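Mandelate racemase / muconate lactonizing enzyme (Burkholderia pseudomallei, PDB 2POD) is of unknown function but belongs to the enolase superfamily, may act as a lyase, and binds a sodium ion in this crystal. Local coordinates at residues 317-322 / 340-345; 48-53 / 68-73; 325-330 / 354-359; 10-15 / 393-398. All blocks are in the same frame, centred on the assembly; numbering follows the deposited sequence.

Interaction 1: residues 317-322 / 340-345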
loop_
_atom_site.group_PDB
_atom_site.type_symbol
_atom_site.label_atom_id
_atom_site.label_comp_id
_atom_site.label_asym_id
_atom_site.label_seq_id
_atom_site.Cartn_x
_atom_site.Cartn_y
_atom_site.Cartn_z
ATOM N N LEU B 317 7.001 -1.880 -21.854
ATOM C CA LEU B 317 5.780 -1.965 -22.640
ATOM C C LEU B 317 6.005 -1.501 -24.075
ATOM O O LEU B 317 6.760 -0.553 -24.305
ATOM C CB LEU B 317 4.629 -1.198 -21.970
ATOM C CG LEU B 317 4.257 -1.613 -20.548
ATOM C CD1 LEU B 317 2.989 -0.924 -20.121
ATOM C CD2 LEU B 317 4.137 -3.128 -20.378
ATOM N N PRO B 318 5.373 -2.189 -25.046
ATOM C CA PRO B 318 5.363 -1.701 -26.414
ATOM C C PRO B 318 4.306 -0.651 -26.691
ATOM O O PRO B 318 3.201 -0.720 -26.141
ATOM C CB PRO B 318 5.102 -2.958 -27.243
ATOM C CG PRO B 318 4.417 -3.911 -26.330
ATOM C CD PRO B 318 4.670 -3.480 -24.912
ATOM N N VAL B 319 4.661 0.312 -27.542
ATOM C CA VAL B 319 3.693 1.232 -28.140
ATOM C C VAL B 319 3.141 0.711 -29.475
ATOM O O VAL B 319 3.886 0.173 -30.302
ATOM C CB VAL B 319 4.273 2.678 -28.254
ATOM C CG1 VAL B 319 3.440 3.565 -29.176
ATOM C CG2 VAL B 319 4.332 3.306 -26.881
ATOM N N ALA B 320 1.828 0.846 -29.651
ATOM C CA ALA B 320 1.184 0.659 -30.944
ATOM C C ALA B 320 0.400 1.919 -31.318
ATOM O O ALA B 320 -0.679 2.157 -30.776
ATOM C CB ALA B 320 0.257 -0.558 -30.906
ATOM N N PRO B 321 0.947 2.745 -32.232
ATOM C CA PRO B 321 0.244 3.950 -32.685
ATOM C C PRO B 321 -1.044 3.690 -33.477
ATOM O O PRO B 321 -1.093 2.794 -34.326
ATOM C CB PRO B 321 1.285 4.669 -33.540
ATOM C CG PRO B 321 2.595 4.060 -33.128
ATOM C CD PRO B 321 2.277 2.635 -32.847
ATOM N N HIS B 322 -2.064 4.488 -33.168
ATOM C CA HIS B 322 -3.399 4.400 -33.747
ATOM C C HIS B 322 -3.437 5.132 -35.082
ATOM O O HIS B 322 -2.956 6.265 -35.188
ATOM C CB HIS B 322 -4.402 5.067 -32.791
ATOM C CG HIS B 322 -5.836 4.897 -33.185
ATOM N ND1 HIS B 322 -6.710 5.958 -33.296
ATOM C CD2 HIS B 322 -6.555 3.790 -33.476
ATOM C CE1 HIS B 322 -7.905 5.509 -33.638
ATOM N NE2 HIS B 322 -7.837 4.196 -33.754
ATOM N N ALA B 340 10.639 4.559 -32.766
ATOM C CA ALA B 340 10.556 4.047 -31.391
ATOM C C ALA B 340 11.103 2.622 -31.285
ATOM O O ALA B 340 10.624 1.723 -31.975
ATOM C CB ALA B 340 9.126 4.118 -30.875
ATOM N N PRO B 341 12.121 2.416 -30.425
ATOM C CA PRO B 341 12.655 1.077 -30.158
ATOM C C PRO B 341 11.599 0.106 -29.615
ATOM O O PRO B 341 11.698 -1.109 -29.834
ATOM C CB PRO B 341 13.734 1.331 -29.100
ATOM C CG PRO B 341 14.072 2.770 -29.222
ATOM C CD PRO B 341 12.814 3.452 -29.640
ATOM N N ASN B 342 10.592 0.641 -28.926
ATOM C CA ASN B 342 9.495 -0.177 -28.422
ATOM C C ASN B 342 8.225 -0.241 -29.271
ATOM O O ASN B 342 7.216 -0.747 -28.807
ATOM C CB ASN B 342 9.160 0.180 -26.970
ATOM C CG ASN B 342 8.618 1.570 -26.830
ATOM O OD1 ASN B 342 9.088 2.497 -27.488
ATOM N ND2 ASN B 342 7.624 1.734 -25.962
ATOM N N ALA B 343 8.268 0.240 -30.510
ATOM C CA ALA B 343 7.113 0.094 -31.410
ATOM C C ALA B 343 6.807 -1.363 -31.787
ATOM O O ALA B 343 7.706 -2.133 -32.088
ATOM C CB ALA B 343 7.282 0.949 -32.635
ATOM N N LEU B 344 5.533 -1.741 -31.722
ATOM C CA LEU B 344 5.127 -3.149 -31.859
ATOM C C LEU B 344 4.545 -3.382 -33.249
ATOM O O LEU B 344 5.056 -4.195 -34.032
ATOM C CB LEU B 344 4.062 -3.494 -30.810
ATOM C CG LEU B 344 3.814 -4.883 -30.192
ATOM C CD1 LEU B 344 2.339 -5.006 -29.811
ATOM C CD2 LEU B 344 4.269 -6.091 -31.011
ATOM N N VAL B 345 3.456 -2.670 -33.524
ATOM C CA VAL B 345 2.770 -2.721 -34.805
ATOM C C VAL B 345 2.330 -1.316 -35.159
ATOM O O VAL B 345 2.261 -0.446 -34.295
ATOM C CB VAL B 345 1.525 -3.651 -34.781
ATOM C CG1 VAL B 345 1.910 -5.078 -35.128
ATOM C CG2 VAL B 345 0.805 -3.590 -33.436
#
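N342 meets L317, P318 and V319 through its side-chain amide and its backbone O. Its ND2 donates to L317 O at 3.0 Å. This bond is nearly straight (173° at the hydrogen) and lies in both the carbonyl plane and the amide plane. CG of N342 sits between its backbone N and its carbonyl carbon (chi1 66°). The amide ND2 also lies 3.8 Å from V319 CG2. A weak second bond to A309 O on helix 301-314 also helps fix the rotation of this amide.

Two backbone bonds follow. V319 N donates to N342 O at 3.0 Å, coming from above the carbonyl plane. L344 N donates to V319 O at 2.9 Å, nearly along the C=O axis. Together they make a single bridge between V319 and A343. The same two oxygens also receive CA-H contacts, N342 O from P318 CA (3.2 Å) and V319 O from A343 CA (3.4 Å).

The apolar part is small. P318 and L344 lie side by side, with P318 CB 3.7 Å from L344 CG. Y190 of the second subunit packs on both. Farther along, A320 CB touches V345 CG2.

The contact lies within one beta-alpha-beta unit of the barrel. Strand 319-321 leads to helix 327-339, and a type I turn from A340 to A343 then leads toward strand 346-348. All the touching residues are buried. The buried backbone oxygens of L317, V319 and N342 each accept a hydrogen bond, and the asparagine amide adds a third bond beside the two backbone bonds of the single bridge.

Interaction 2: residues 48-53 / 68-73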
loop_
_atom_site.group_PDB
_atom_site.type_symbol
_atom_site.label_atom_id
_atom_site.label_comp_id
_atom_site.label_asym_id
_atom_site.label_seq_id
_atom_site.Cartn_x
_atom_site.Cartn_y
_atom_site.Cartn_z
ATOM N N HIS B 48 -8.426 28.853 -34.536
ATOM C CA HIS B 48 -8.579 30.245 -34.939
ATOM C C HIS B 48 -8.910 31.180 -33.769
ATOM O O HIS B 48 -8.564 32.367 -33.806
ATOM C CB HIS B 48 -9.601 30.377 -36.084
ATOM C CG HIS B 48 -9.217 29.623 -37.321
ATOM N ND1 HIS B 48 -8.140 29.978 -38.105
ATOM C CD2 HIS B 48 -9.761 28.529 -37.908
ATOM C CE1 HIS B 48 -8.037 29.138 -39.119
ATOM N NE2 HIS B 48 -9.008 28.248 -39.024
ATOM N N GLU B 49 -9.560 30.644 -32.735
ATOM C CA GLU B 49 -9.933 31.439 -31.558
ATOM C C GLU B 49 -8.770 31.789 -30.626
ATOM O O GLU B 49 -8.709 32.899 -30.098
ATOM C CB GLU B 49 -11.053 30.760 -30.776
ATOM C CG GLU B 49 -11.778 31.667 -29.797
ATOM C CD GLU B 49 -12.864 30.946 -29.020
ATOM O OE1 GLU B 49 -13.775 31.631 -28.504
ATOM O OE2 GLU B 49 -12.826 29.698 -28.944
ATOM N N TRP B 50 -7.857 30.848 -30.415
ATOM C CA TRP B 50 -6.855 30.993 -29.361
ATOM C C TRP B 50 -5.438 30.635 -29.810
ATOM O O TRP B 50 -4.492 31.381 -29.539
ATOM C CB TRP B 50 -7.260 30.173 -28.134
ATOM C CG TRP B 50 -6.395 30.402 -26.934
ATOM C CD1 TRP B 50 -6.493 31.420 -26.039
ATOM C CD2 TRP B 50 -5.301 29.587 -26.499
ATOM N NE1 TRP B 50 -5.527 31.295 -25.070
ATOM C CE2 TRP B 50 -4.783 30.173 -25.328
ATOM C CE3 TRP B 50 -4.709 28.413 -26.987
ATOM C CZ2 TRP B 50 -3.700 29.631 -24.634
ATOM C CZ3 TRP B 50 -3.639 27.872 -26.296
ATOM C CH2 TRP B 50 -3.145 28.482 -25.132
ATOM N N ALA B 51 -5.306 29.500 -30.491
ATOM C CA ALA B 51 -4.010 28.867 -30.744
ATOM C C ALA B 51 -3.206 29.582 -31.829
ATOM O O ALA B 51 -1.977 29.615 -31.781
ATOM C CB ALA B 51 -4.212 27.408 -31.136
ATOM N N ALA B 52 -3.912 30.132 -32.813
ATOM C CA ALA B 52 -3.286 30.774 -33.965
ATOM C C ALA B 52 -2.514 32.035 -33.584
ATOM O O ALA B 52 -1.427 32.276 -34.103
ATOM C CB ALA B 52 -4.324 31.094 -34.993
ATOM N N ASN B 53 -3.074 32.816 -32.663
ATOM C CA ASN B 53 -2.430 34.028 -32.167
ATOM C C ASN B 53 -1.197 33.771 -31.299
ATOM O O ASN B 53 -0.322 34.636 -31.170
ATOM C CB ASN B 53 -3.440 34.903 -31.419
ATOM C CG ASN B 53 -4.600 35.339 -32.298
ATOM O OD1 ASN B 53 -4.406 35.816 -33.422
ATOM N ND2 ASN B 53 -5.820 35.169 -31.791
ATOM N N LYS B 68 4.138 23.341 -25.030
ATOM C CA LYS B 68 3.930 23.823 -23.672
ATOM C C LYS B 68 3.099 25.112 -23.616
ATOM O O LYS B 68 2.213 25.243 -22.772
ATOM C CB LYS B 68 5.277 23.969 -22.947
ATOM C CG LYS B 68 5.210 24.585 -21.545
ATOM C CD LYS B 68 4.520 23.683 -20.535
ATOM C CE LYS B 68 4.473 24.323 -19.147
ATOM N NZ LYS B 68 5.808 24.353 -18.481
ATOM N N ARG B 69 3.373 26.043 -24.528
ATOM C CA ARG B 69 2.608 27.290 -24.651
ATOM C C ARG B 69 1.135 27.088 -25.037
ATOM O O ARG B 69 0.250 27.789 -24.536
ATOM C CB ARG B 69 3.304 28.239 -25.623
ATOM C CG ARG B 69 4.461 29.022 -24.997
ATOM C CD ARG B 69 5.210 29.853 -26.034
ATOM N NE ARG B 69 4.474 31.066 -26.379
ATOM C CZ ARG B 69 3.841 31.266 -27.530
ATOM N NH1 ARG B 69 3.857 30.339 -28.483
ATOM N NH2 ARG B 69 3.189 32.404 -27.730
ATOM N N LEU B 70 0.879 26.114 -25.906
ATOM C CA LEU B 70 -0.478 25.833 -26.383
ATOM C C LEU B 70 -1.292 24.959 -25.428
ATOM O O LEU B 70 -2.488 24.748 -25.649
ATOM C CB LEU B 70 -0.443 25.166 -27.763
ATOM C CG LEU B 70 -0.054 25.980 -28.999
ATOM C CD1 LEU B 70 -0.273 25.142 -30.246
ATOM C CD2 LEU B 70 -0.832 27.280 -29.094
ATOM N N SER B 71 -0.638 24.438 -24.390
ATOM C CA SER B 71 -1.326 23.765 -23.294
ATOM C C SER B 71 -2.063 24.794 -22.451
ATOM O O SER B 71 -1.471 25.455 -21.600
ATOM C CB SER B 71 -0.331 22.988 -22.434
ATOM O OG SER B 71 -0.844 21.709 -22.121
ATOM N N GLY B 72 -3.357 24.944 -22.718
ATOM C CA GLY B 72 -4.139 26.045 -22.159
ATOM C C GLY B 72 -4.757 25.669 -20.834
ATOM O O GLY B 72 -4.505 24.580 -20.307
ATOM N N TYR B 73 -5.585 26.566 -20.306
ATOM C CA TYR B 73 -6.061 26.484 -18.928
ATOM C C TYR B 73 -7.002 25.305 -18.656
ATOM O O TYR B 73 -7.035 24.788 -17.549
ATOM C CB TYR B 73 -6.717 27.808 -18.510
ATOM C CG TYR B 73 -6.983 27.922 -17.023
ATOM C CD1 TYR B 73 -5.948 27.799 -16.097
ATOM C CD2 TYR B 73 -8.274 28.143 -16.541
ATOM C CE1 TYR B 73 -6.188 27.895 -14.730
ATOM C CE2 TYR B 73 -8.526 28.239 -15.173
ATOM C CZ TYR B 73 -7.477 28.113 -14.275
ATOM O OH TYR B 73 -7.705 28.210 -12.925
#
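W50 reaches R69, L70 and G72 with its CG anti to the backbone N (chi1 -172°), and chi2 of 82° turns the indole. L70 has CG anti to its own carbonyl carbon, beside the backbone N (chi1 -72°). Its CD2 reaches both A51 and W50. The contact joins two helices of the N-terminal domain of the enolase superfamily, 40-55 and 63-69, near the point where the second gives way to a loop.

The benzo end of the indole does the touching. CZ3 approaches L70 O at 3.4 Å, with this oxygen at the ring edge and near the ring plane. CH2 comes 3.5 Å from R69 O. G72 CA closes on the same corner, 4.0 Å from W50 CH2. The indole thus packs against the carbonyls of the outgoing chain. L70 O has a true donor elsewhere, N86 ND2. The guanidinium of R69 turns to R54 O.

The loop beyond also touches the third subunit. S71 OG bonds to R250 of the third subunit. Y73 OH bonds to E272 of that subunit, a residue that binds sodium in this protein.

The remaining packing centres on L70 CD2. It lies 4.0 Å from W50 CZ3, and L89 of helix 81-101 touches both A51 and L70. The same CD2 stands 4.0 Å from A51 CB and 3.7 Å from A51 O.

Interaction 3: residues 325-330 / 354-359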
loop_
_atom_site.group_PDB
_atom_site.type_symbol
_atom_site.label_atom_id
_atom_site.label_comp_id
_atom_site.label_asym_id
_atom_site.label_seq_id
_atom_site.Cartn_x
_atom_site.Cartn_y
_atom_site.Cartn_z
ATOM N N THR B 325 -7.769 6.475 -39.383
ATOM C CA THR B 325 -8.274 7.834 -39.603
ATOM C C THR B 325 -7.765 8.412 -40.923
ATOM O O THR B 325 -7.849 7.746 -41.948
ATOM C CB THR B 325 -8.002 8.783 -38.408
ATOM O OG1 THR B 325 -6.600 8.819 -38.124
ATOM C CG2 THR B 325 -8.760 8.324 -37.165
ATOM N N GLY B 326 -7.251 9.639 -40.904
ATOM C CA GLY B 326 -6.761 10.277 -42.125
ATOM C C GLY B 326 -5.358 9.851 -42.541
ATOM O O GLY B 326 -4.639 9.234 -41.747
ATOM N N PRO B 327 -4.962 10.168 -43.796
ATOM C CA PRO B 327 -3.667 9.756 -44.351
ATOM C C PRO B 327 -2.441 10.389 -43.692
ATOM O O PRO B 327 -1.382 9.755 -43.646
ATOM C CB PRO B 327 -3.762 10.186 -45.821
ATOM C CG PRO B 327 -4.754 11.280 -45.829
ATOM C CD PRO B 327 -5.762 10.906 -44.793
ATOM N N VAL B 328 -2.575 11.619 -43.196
ATOM C CA VAL B 328 -1.441 12.334 -42.607
ATOM C C VAL B 328 -1.084 11.736 -41.252
ATOM O O VAL B 328 0.101 11.570 -40.935
ATOM C CB VAL B 328 -1.698 13.859 -42.508
ATOM C CG1 VAL B 328 -0.680 14.559 -41.603
ATOM C CG2 VAL B 328 -1.699 14.477 -43.879
ATOM N N VAL B 329 -2.116 11.383 -40.485
ATOM C CA VAL B 329 -1.953 10.661 -39.217
ATOM C C VAL B 329 -1.276 9.301 -39.406
ATOM O O VAL B 329 -0.351 8.974 -38.666
ATOM C CB VAL B 329 -3.292 10.580 -38.416
ATOM C CG1 VAL B 329 -3.292 9.452 -37.392
ATOM C CG2 VAL B 329 -3.546 11.894 -37.723
ATOM N N LEU B 330 -1.695 8.549 -40.425
ATOM C CA LEU B 330 -1.094 7.244 -40.750
ATOM C C LEU B 330 0.393 7.361 -41.089
ATOM O O LEU B 330 1.178 6.465 -40.799
ATOM C CB LEU B 330 -1.843 6.582 -41.920
ATOM C CG LEU B 330 -1.789 5.069 -42.218
ATOM C CD1 LEU B 330 -1.217 4.763 -43.577
ATOM C CD2 LEU B 330 -1.145 4.178 -41.159
ATOM N N ASP B 354 -5.686 1.695 -49.861
ATOM C CA ASP B 354 -5.983 1.325 -51.255
ATOM C C ASP B 354 -7.218 2.062 -51.780
ATOM O O ASP B 354 -7.462 2.091 -52.988
ATOM C CB ASP B 354 -6.159 -0.192 -51.432
ATOM C CG ASP B 354 -4.986 -1.002 -50.882
ATOM O OD1 ASP B 354 -3.825 -0.764 -51.285
ATOM O OD2 ASP B 354 -5.235 -1.904 -50.052
ATOM N N GLY B 355 -7.984 2.660 -50.870
ATOM C CA GLY B 355 -9.209 3.364 -51.226
ATOM C C GLY B 355 -9.065 4.873 -51.212
ATOM O O GLY B 355 -8.294 5.434 -51.992
ATOM N N TRP B 356 -9.803 5.521 -50.311
ATOM C CA TRP B 356 -10.053 6.961 -50.374
ATOM C C TRP B 356 -8.882 7.891 -50.041
ATOM O O TRP B 356 -9.001 9.109 -50.206
ATOM C CB TRP B 356 -11.296 7.340 -49.561
ATOM C CG TRP B 356 -11.192 7.134 -48.062
ATOM C CD1 TRP B 356 -11.535 6.009 -47.366
ATOM C CD2 TRP B 356 -10.743 8.087 -47.084
ATOM N NE1 TRP B 356 -11.318 6.198 -46.022
ATOM C CE2 TRP B 356 -10.833 7.463 -45.821
ATOM C CE3 TRP B 356 -10.264 9.403 -47.155
ATOM C CZ2 TRP B 356 -10.465 8.110 -44.635
ATOM C CZ3 TRP B 356 -9.903 10.049 -45.971
ATOM C CH2 TRP B 356 -10.003 9.398 -44.732
ATOM N N TYR B 357 -7.764 7.325 -49.580
ATOM C CA TYR B 357 -6.539 8.095 -49.307
ATOM C C TYR B 357 -5.892 8.578 -50.608
ATOM O O TYR B 357 -5.272 9.649 -50.642
ATOM C CB TYR B 357 -5.502 7.243 -48.561
ATOM C CG TYR B 357 -5.693 7.026 -47.066
ATOM C CD1 TYR B 357 -4.726 6.339 -46.332
ATOM C CD2 TYR B 357 -6.818 7.494 -46.390
ATOM C CE1 TYR B 357 -4.871 6.112 -44.973
ATOM C CE2 TYR B 357 -6.970 7.279 -45.023
ATOM C CZ TYR B 357 -5.989 6.585 -44.321
ATOM O OH TYR B 357 -6.122 6.355 -42.968
ATOM N N ARG B 358 -6.045 7.777 -51.666
ATOM C CA ARG B 358 -5.173 7.819 -52.848
ATOM C C ARG B 358 -5.270 9.127 -53.632
ATOM O O ARG B 358 -4.293 9.566 -54.243
ATOM C CB ARG B 358 -5.470 6.637 -53.776
ATOM C CG ARG B 358 -5.118 5.272 -53.201
ATOM C CD ARG B 358 -4.387 4.412 -54.226
ATOM N NE ARG B 358 -3.399 3.538 -53.596
ATOM C CZ ARG B 358 -2.145 3.888 -53.304
ATOM N NH1 ARG B 358 -1.693 5.106 -53.583
ATOM N NH2 ARG B 358 -1.336 3.009 -52.727
ATOM N N ASP B 359 -6.447 9.746 -53.594
ATOM C CA ASP B 359 -6.739 10.947 -54.376
ATOM C C ASP B 359 -6.214 12.208 -53.706
ATOM O O ASP B 359 -6.021 13.235 -54.363
ATOM C CB ASP B 359 -8.248 11.078 -54.605
ATOM C CG ASP B 359 -8.925 9.731 -54.789
ATOM O OD1 ASP B 359 -9.362 9.144 -53.772
ATOM O OD2 ASP B 359 -9.004 9.256 -55.946
#
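Y357 lies against P327, and this is the tight part of the contact. P327 CB is 4.0 Å from the centroid of the Y357 ring and only 13° off the ring normal, a CH-pi contact. P327 CA stands over the centre of the same face, and P327 CD is 3.8 Å from Y357 CE2. L330 CD1 comes to the edge instead, 4.1 Å from Y357 CE1, with the two side chains at about a right angle. Y357 CG lies anti to its carbonyl carbon (chi1 -78°). The ring reaches the start of helix 327-339.

There Y357 OH is modelled 2.4 Å from T325 O, too short to trust, and this bond is doubtful. The hydroxyl also bonds D323 OD2; how the protons are shared is not settled.

W356 packs more loosely. Its CZ2 is 3.8 Å from T325 O, but its CH2 is 4.3 Å from G326 CA. F16 stacks on this indole from outside the two segments. Beyond Y357 the chain runs out to solvent at R358 and D359.

G326 is the N-cap of helix 327-339. The start of this helix packs on the chain at the end of helix 350-356, with the side chain of T325 about 8 Å from a bound sodium, in the (beta/alpha)-barrel of the enolase superfamily.

Interaction 4: residues 10-15 / 393-398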
loop_
_atom_site.group_PDB
_atom_site.type_symbol
_atom_site.label_atom_id
_atom_site.label_comp_id
_atom_site.label_asym_id
_atom_site.label_seq_id
_atom_site.Cartn_x
_atom_site.Cartn_y
_atom_site.Cartn_z
ATOM N N THR B 10 -6.991 26.163 -41.968
ATOM C CA THR B 10 -7.720 24.910 -41.751
ATOM C C THR B 10 -8.572 24.517 -42.952
ATOM O O THR B 10 -9.161 25.369 -43.619
ATOM C CB THR B 10 -8.597 24.946 -40.486
ATOM O OG1 THR B 10 -9.517 26.041 -40.575
ATOM C CG2 THR B 10 -7.729 25.098 -39.235
ATOM N N LEU B 11 -8.619 23.216 -43.224
ATOM C CA LEU B 11 -9.344 22.691 -44.364
ATOM C C LEU B 11 -10.323 21.637 -43.869
ATOM O O LEU B 11 -9.912 20.631 -43.280
ATOM C CB LEU B 11 -8.378 22.044 -45.370
ATOM C CG LEU B 11 -7.109 22.667 -45.979
ATOM C CD1 LEU B 11 -6.890 22.013 -47.328
ATOM C CD2 LEU B 11 -7.136 24.181 -46.149
ATOM N N ARG B 12 -11.611 21.864 -44.113
ATOM C CA ARG B 12 -12.650 20.900 -43.758
ATOM C C ARG B 12 -13.383 20.355 -44.988
ATOM O O ARG B 12 -14.279 21.012 -45.523
ATOM C CB ARG B 12 -13.661 21.528 -42.801
ATOM C CG ARG B 12 -13.172 21.720 -41.378
ATOM C CD ARG B 12 -14.335 21.946 -40.412
ATOM N NE ARG B 12 -14.969 23.250 -40.599
ATOM C CZ ARG B 12 -16.138 23.445 -41.205
ATOM N NH1 ARG B 12 -16.624 24.672 -41.327
ATOM N NH2 ARG B 12 -16.824 22.419 -41.689
ATOM N N PRO B 13 -13.018 19.142 -45.436
ATOM C CA PRO B 13 -13.725 18.574 -46.586
ATOM C C PRO B 13 -15.063 17.966 -46.181
ATOM O O PRO B 13 -15.104 17.134 -45.276
ATOM C CB PRO B 13 -12.765 17.495 -47.099
ATOM C CG PRO B 13 -11.853 17.169 -45.942
ATOM C CD PRO B 13 -11.971 18.246 -44.905
ATOM N N GLU B 14 -16.152 18.377 -46.830
ATOM C CA GLU B 14 -17.476 17.878 -46.432
ATOM C C GLU B 14 -17.794 16.437 -46.823
ATOM O O GLU B 14 -18.736 15.842 -46.291
ATOM C CB GLU B 14 -18.620 18.830 -46.795
ATOM C CG GLU B 14 -18.479 19.580 -48.097
ATOM C CD GLU B 14 -19.726 20.381 -48.428
ATOM O OE1 GLU B 14 -20.001 21.387 -47.733
ATOM O OE2 GLU B 14 -20.433 19.991 -49.381
ATOM N N GLU B 15 -16.996 15.871 -47.721
ATOM C CA GLU B 15 -17.060 14.441 -48.019
ATOM C C GLU B 15 -16.519 13.573 -46.885
ATOM O O GLU B 15 -16.969 12.437 -46.701
ATOM C CB GLU B 15 -16.343 14.102 -49.333
ATOM C CG GLU B 15 -15.249 15.080 -49.741
ATOM C CD GLU B 15 -15.742 16.187 -50.671
ATOM O OE1 GLU B 15 -15.678 17.369 -50.269
ATOM O OE2 GLU B 15 -16.187 15.877 -51.799
ATOM N N THR B 393 -14.985 19.404 -52.119
ATOM C CA THR B 393 -15.607 20.597 -51.549
ATOM C C THR B 393 -15.045 20.870 -50.154
ATOM O O THR B 393 -15.351 20.156 -49.203
ATOM C CB THR B 393 -17.136 20.450 -51.460
ATOM O OG1 THR B 393 -17.617 19.686 -52.570
ATOM C CG2 THR B 393 -17.808 21.819 -51.426
ATOM N N ILE B 394 -14.214 21.903 -50.042
ATOM C CA ILE B 394 -13.428 22.129 -48.838
ATOM C C ILE B 394 -13.746 23.502 -48.237
ATOM O O ILE B 394 -13.514 24.546 -48.863
ATOM C CB ILE B 394 -11.903 21.957 -49.108
ATOM C CG1 ILE B 394 -11.569 20.484 -49.360
ATOM C CG2 ILE B 394 -11.072 22.470 -47.930
ATOM C CD1 ILE B 394 -10.183 20.240 -49.940
ATOM N N ALA B 395 -14.286 23.494 -47.024
ATOM C CA ALA B 395 -14.491 24.729 -46.284
ATOM C C ALA B 395 -13.170 25.188 -45.666
ATOM O O ALA B 395 -12.619 24.523 -44.784
ATOM C CB ALA B 395 -15.562 24.542 -45.220
ATOM N N VAL B 396 -12.658 26.314 -46.148
ATOM C CA VAL B 396 -11.393 26.848 -45.661
ATOM C C VAL B 396 -11.595 27.977 -44.659
ATOM O O VAL B 396 -12.600 28.686 -44.698
ATOM C CB VAL B 396 -10.449 27.309 -46.808
ATOM C CG1 VAL B 396 -10.020 26.128 -47.655
ATOM C CG2 VAL B 396 -11.099 28.399 -47.669
ATOM N N ARG B 397 -10.636 28.120 -43.755
ATOM C CA ARG B 397 -10.566 29.269 -42.867
ATOM C C ARG B 397 -9.095 29.624 -42.662
ATOM O O ARG B 397 -8.226 28.754 -42.709
ATOM C CB ARG B 397 -11.274 28.963 -41.539
ATOM C CG ARG B 397 -11.559 30.186 -40.662
ATOM C CD ARG B 397 -13.041 30.323 -40.330
ATOM N NE ARG B 397 -13.421 29.601 -39.116
ATOM C CZ ARG B 397 -13.336 30.088 -37.879
ATOM N NH1 ARG B 397 -13.717 29.340 -36.853
ATOM N NH2 ARG B 397 -12.868 31.311 -37.657
ATOM N N ASN B 398 -8.831 30.911 -42.458
ATOM C CA ASN B 398 -7.486 31.467 -42.528
ATOM C C ASN B 398 -7.266 32.444 -41.379
ATOM O O ASN B 398 -8.171 33.182 -40.994
ATOM C CB ASN B 398 -7.293 32.185 -43.873
ATOM C CG ASN B 398 -5.843 32.559 -44.145
ATOM O OD1 ASN B 398 -5.319 33.529 -43.589
ATOM N ND2 ASN B 398 -5.193 31.800 -45.019
#
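T10 OG1 stands beside R397 CB at 3.5 Å and is gripped by two outside groups, E44 OE1 and H48 NE2. T10 and R397 are a hydrogen-bonded pair of an antiparallel sheet. Strand 394-400, near the C-terminus, here joins strand 5-13 of the N-terminal sheet. The local strands run 161° apart.

T10 and R397 exchange two backbone bonds, and so do R12 and A395. A395 N donates to R12 O at 2.9 Å from above the carbonyl plane. V396 CA-H adds a contact to T10 O.

On the face of T10, R12, A395 and R397, the guanidinium of R12 lies over A395. A395 CB is 3.9 Å above the guanidinium plane of R12, toward the rim. The chain of R12 bends at chi3 (-71°), and NE makes a salt bridge to E44 OE2.

The other face is apolar. L11 CB meets I394 CG2 at 3.7 Å, and L11 CD2 meets V396 CG1 at 3.8 Å. P13 CB touches I394 CG1. W21 of the next strand backs L11 and P13.

Past the strand, E14 N donates to T393 O nearly straight in line with the carbonyl. E15 bends back at chi2, and its OE1 takes a weak bond from T393 N at 2.8 Å.

Interactions 1 and 3 are buried in the barrel. Interactions 2 and 4 lie farther from the chain's centre, interaction 4 joining the C-terminal strand to the N-terminal sheet. Interactions 1 and 3 cross along the chain and share the unit of strand 319-321 and helix 327-339. They touch where H322 O meets V329 CG1 at 3.9 Å. Interaction 1 relies on backbone bonds and one amide, whereas interaction 3 is mainly aromatic. Interaction 4 links regions 378 residues apart through sheet bonding. Interactions 1, 2 and 3 all lie within the loop it closes. Interaction 2 depends on packing alone. Interactions 2 and 4 touch through H48. Interactions 3 and 4 come within about 7 Å, nearest atoms, without touching.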